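Local coordinates for protein ERPC (Borrelia burgdorferi, PDB 4BXM) that is an outer surface lipoprotein of the Lyme disease spirochaete that acquires the host complement regulator factor H, probably to blunt complement attack, at residues F71-E76 against K93-Y98. Numbering follows the deposited sequence.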
ATOM      1  N   PHE A  71       4.200   6.066   0.396  1.00 17.39           N
ATOM      2  CA  PHE A  71       4.048   4.894  -0.422  1.00 20.30           C
ATOM      3  C   PHE A  71       3.224   5.247  -1.660  1.00 18.89           C
ATOM      4  O   PHE A  71       3.658   5.039  -2.751  1.00 17.99           O
ATOM      5  CB  PHE A  71       3.341   3.816   0.398  1.00 20.09           C
ATOM      6  CG  PHE A  71       3.287   2.458  -0.242  1.00 19.69           C
ATOM      7  CD1 PHE A  71       4.443   1.698  -0.413  1.00 22.56           C
ATOM      8  CD2 PHE A  71       2.082   1.865  -0.498  1.00 22.53           C
ATOM      9  CE1 PHE A  71       4.404   0.406  -0.964  1.00 20.19           C
ATOM     10  CE2 PHE A  71       1.997   0.554  -1.014  1.00 22.37           C
ATOM     11  CZ  PHE A  71       3.177  -0.149  -1.299  1.00 22.01           C
ATOM     12  N   PHE A  72       2.027   5.773  -1.443  1.00 20.42           N
ATOM     13  CA  PHE A  72       1.232   6.400  -2.503  1.00 22.37           C
ATOM     14  C   PHE A  72       0.235   7.353  -1.936  1.00 22.02           C
ATOM     15  O   PHE A  72      -0.084   7.291  -0.718  1.00 20.52           O
ATOM     16  CB  PHE A  72       0.500   5.366  -3.396  1.00 22.13           C
ATOM     17  CG  PHE A  72      -0.540   4.474  -2.703  1.00 18.31           C
ATOM     18  CD1 PHE A  72      -1.778   4.969  -2.313  1.00 20.35           C
ATOM     19  CD2 PHE A  72      -0.320   3.135  -2.554  1.00 17.58           C
ATOM     20  CE1 PHE A  72      -2.677   4.159  -1.679  1.00 18.25           C
ATOM     21  CE2 PHE A  72      -1.238   2.284  -2.008  1.00 17.29           C
ATOM     22  CZ  PHE A  72      -2.443   2.782  -1.595  1.00 19.68           C
ATOM     23  N   SER A  73      -0.355   8.147  -2.823  1.00 21.90           N
ATOM     24  CA  SER A  73      -1.415   9.008  -2.402  1.00 20.67           C
ATOM     25  C   SER A  73      -2.477   9.091  -3.466  1.00 20.83           C
ATOM     26  O   SER A  73      -2.250   8.743  -4.637  1.00 19.97           O
ATOM     27  CB  SER A  73      -0.801  10.400  -2.005  1.00 23.00           C
ATOM     28  OG  SER A  73      -0.353  10.954  -3.191  1.00 34.80           O
ATOM     29  N   LEU A  74      -3.646   9.584  -3.100  1.00 19.15           N
ATOM     30  CA  LEU A  74      -4.753   9.700  -4.057  1.00 20.53           C
ATOM     31  C   LEU A  74      -5.591  10.901  -3.645  1.00 21.27           C
ATOM     32  O   LEU A  74      -5.669  11.267  -2.470  1.00 20.34           O
ATOM     33  CB  LEU A  74      -5.643   8.420  -4.041  1.00 21.62           C
ATOM     34  CG  LEU A  74      -6.197   7.957  -2.673  1.00 21.20           C
ATOM     35  CD1 LEU A  74      -7.708   7.931  -2.621  1.00 22.77           C
ATOM     36  CD2 LEU A  74      -5.629   6.551  -2.399  1.00 22.62           C
ATOM     37  N   GLU A  75      -6.309  11.437  -4.577  1.00 22.27           N
ATOM     38  CA  GLU A  75      -7.066  12.619  -4.329  1.00 24.56           C
ATOM     39  C   GLU A  75      -8.498  12.310  -3.898  1.00 23.67           C
ATOM     40  O   GLU A  75      -8.987  11.155  -4.005  1.00 24.86           O
ATOM     41  CB  GLU A  75      -6.959  13.523  -5.605  1.00 27.02           C
ATOM     42  CG  GLU A  75      -7.946  13.179  -6.689  1.00 32.03           C
ATOM     43  CD  GLU A  75      -7.920  14.194  -7.861  1.00 37.92           C
ATOM     44  OE1 GLU A  75      -6.863  14.292  -8.496  1.00 44.52           O
ATOM     45  OE2 GLU A  75      -8.940  14.902  -8.112  1.00 41.98           O
ATOM     46  N   GLU A  76      -9.220  13.349  -3.505  1.00 23.46           N
ATOM     47  CA  GLU A  76     -10.529  13.178  -2.881  1.00 27.12           C
ATOM     48  C   GLU A  76     -11.481  12.412  -3.708  1.00 24.43           C
ATOM     49  O   GLU A  76     -12.185  11.506  -3.209  1.00 25.92           O
ATOM     50  CB  GLU A  76     -11.150  14.555  -2.466  1.00 27.85           C
ATOM     51  CG  GLU A  76     -12.412  14.448  -1.586  1.00 27.53           C
ATOM     52  CD  GLU A  76     -12.121  13.928  -0.157  1.00 31.18           C
ATOM     53  OE1 GLU A  76     -10.954  13.932   0.351  1.00 29.68           O
ATOM     54  OE2 GLU A  76     -13.077  13.484   0.501  1.00 34.61           O
ATOM     55  N   LYS A  93      -7.360   5.066  -8.682  1.00 22.32           N
ATOM     56  CA  LYS A  93      -6.215   5.809  -9.205  1.00 23.55           C
ATOM     57  C   LYS A  93      -5.455   6.576  -8.116  1.00 20.10           C
ATOM     58  O   LYS A  93      -6.015   7.431  -7.450  1.00 19.56           O
ATOM     59  CB  LYS A  93      -6.689   6.759 -10.318  1.00 26.91           C
ATOM     60  CG  LYS A  93      -5.606   7.036 -11.364  1.00 32.50           C
ATOM     61  CD  LYS A  93      -6.016   8.194 -12.278  1.00 35.88           C
ATOM     62  CE  LYS A  93      -5.762   9.536 -11.575  1.00 42.17           C
ATOM     63  NZ  LYS A  93      -6.552  10.665 -12.164  1.00 55.56           N
ATOM     64  N   THR A  94      -4.157   6.339  -8.018  1.00 18.69           N
ATOM     65  CA  THR A  94      -3.292   7.185  -7.230  1.00 18.37           C
ATOM     66  C   THR A  94      -2.895   8.457  -7.985  1.00 20.96           C
ATOM     67  O   THR A  94      -2.854   8.452  -9.220  1.00 21.34           O
ATOM     68  CB  THR A  94      -2.069   6.366  -6.836  1.00 18.88           C
ATOM     69  OG1 THR A  94      -1.343   5.866  -7.989  1.00 18.82           O
ATOM     70  CG2 THR A  94      -2.575   5.153  -6.052  1.00 19.93           C
ATOM     71  N   SER A  95      -2.573   9.530  -7.264  1.00 20.56           N
ATOM     72  CA  SER A  95      -2.029  10.761  -7.854  1.00 19.51           C
ATOM     73  C   SER A  95      -0.544  10.547  -7.938  1.00 21.59           C
ATOM     74  O   SER A  95       0.132  10.803  -8.960  1.00 19.40           O
ATOM     75  CB  SER A  95      -2.372  11.958  -6.957  1.00 22.83           C
ATOM     76  OG  SER A  95      -2.177  11.561  -5.595  1.00 25.14           O
ATOM     77  N   LEU A  96      -0.041   9.845  -6.961  1.00 21.61           N
ATOM     78  CA  LEU A  96       1.375   9.603  -6.900  1.00 22.28           C
ATOM     79  C   LEU A  96       1.708   8.300  -6.239  1.00 23.50           C
ATOM     80  O   LEU A  96       1.129   7.989  -5.224  1.00 22.42           O
ATOM     81  CB  LEU A  96       1.958  10.782  -6.116  1.00 26.79           C
ATOM     82  CG  LEU A  96       3.419  10.957  -6.198  1.00 38.24           C
ATOM     83  CD1 LEU A  96       3.812  11.378  -7.622  1.00 40.73           C
ATOM     84  CD2 LEU A  96       3.764  12.017  -5.152  1.00 44.67           C
ATOM     85  N   TYR A  97       2.595   7.495  -6.852  1.00 22.63           N
ATOM     86  CA  TYR A  97       2.983   6.212  -6.323  1.00 20.41           C
ATOM     87  C   TYR A  97       4.503   6.110  -6.329  1.00 22.26           C
ATOM     88  O   TYR A  97       5.132   6.302  -7.397  1.00 21.30           O
ATOM     89  CB  TYR A  97       2.351   5.100  -7.175  1.00 18.85           C
ATOM     90  CG  TYR A  97       2.725   3.731  -6.707  1.00 18.14           C
ATOM     91  CD1 TYR A  97       3.952   3.165  -7.034  1.00 18.69           C
ATOM     92  CD2 TYR A  97       1.856   2.973  -5.900  1.00 18.32           C
ATOM     93  CE1 TYR A  97       4.342   1.924  -6.545  1.00 18.36           C
ATOM     94  CE2 TYR A  97       2.249   1.754  -5.378  1.00 19.14           C
ATOM     95  CZ  TYR A  97       3.486   1.205  -5.725  1.00 19.37           C
ATOM     96  OH  TYR A  97       3.827  -0.074  -5.276  1.00 20.87           O
ATOM     97  N   TYR A  98       5.083   5.793  -5.166  1.00 21.99           N
ATOM     98  CA  TYR A  98       6.509   5.489  -5.069  1.00 23.41           C
ATOM     99  C   TYR A  98       6.808   4.040  -4.819  1.00 22.64           C
ATOM    100  O   TYR A  98       7.807   3.496  -5.290  1.00 23.41           O
ATOM    101  CB  TYR A  98       7.109   6.235  -3.920  1.00 25.38           C
ATOM    102  CG  TYR A  98       7.090   7.678  -4.138  1.00 28.80           C
ATOM    103  CD1 TYR A  98       8.068   8.287  -4.902  1.00 31.09           C
ATOM    104  CD2 TYR A  98       6.064   8.475  -3.576  1.00 33.00           C
ATOM    105  CE1 TYR A  98       8.045   9.646  -5.128  1.00 33.02           C
ATOM    106  CE2 TYR A  98       6.024   9.814  -3.809  1.00 35.95           C
ATOM    107  CZ  TYR A  98       7.041  10.393  -4.567  1.00 36.08           C
ATOM    108  OH  TYR A  98       7.041  11.715  -4.769  1.00 41.41           O
TER
HETATM  109  O   HOH W   1      -5.982   9.957  -7.184  1.00 20.72           O
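Phe-71 meets Tyr-97 as an edge-to-face aromatic pair, the tyrosine edge turned toward the phenylalanine face with planes at 56° and centroids 5.6 Å apart. The two side chains lie side by side and point the same way, each with CG anti to its backbone N (chi1 -171° and 179°). Phe-71 O also accepts from Tyr-98 N at 2.9 Å. Phe-72 and Tyr-97 form an antiparallel non-hydrogen-bonded pair, and Phe-72 CB packs 3.7 Å from Tyr-97 CD2. Phe-72 CD1 also approaches Thr-94 CG2, on the same side of the ring plane as Tyr-97 CD2, the two side chains crossing at about a right angle. Ser-73 N donates to Leu-96 O (2.8 Å), while Ser-73 O takes Ser-95 N at 2.8 Å and, more weakly, Leu-96 N at 3.4 Å. With both N-H groups on that one oxygen, Ser-95 and Leu-96 face Ser-73 together, a classic beta bulge. Beside the bulge, Ser-73 OG and Ser-95 OG are hydrogen-bonded at 3.1 Å. Past Leu-74, whose CB rests 3.6 Å from Lys-93 O, a water accepts from Glu-75 N and lies next to Lys-93 O, a leg so short that its geometry is doubtful. Strand 67-74 lies between 50-56 and the short strand 96-97 in the antiparallel sheet; Tyr-97 OH bonds Glu-103 and Thr-94 OG1 bonds Lys-113 O, while Phe-72 and Leu-74 pack on Phe-82 of helix 79-88.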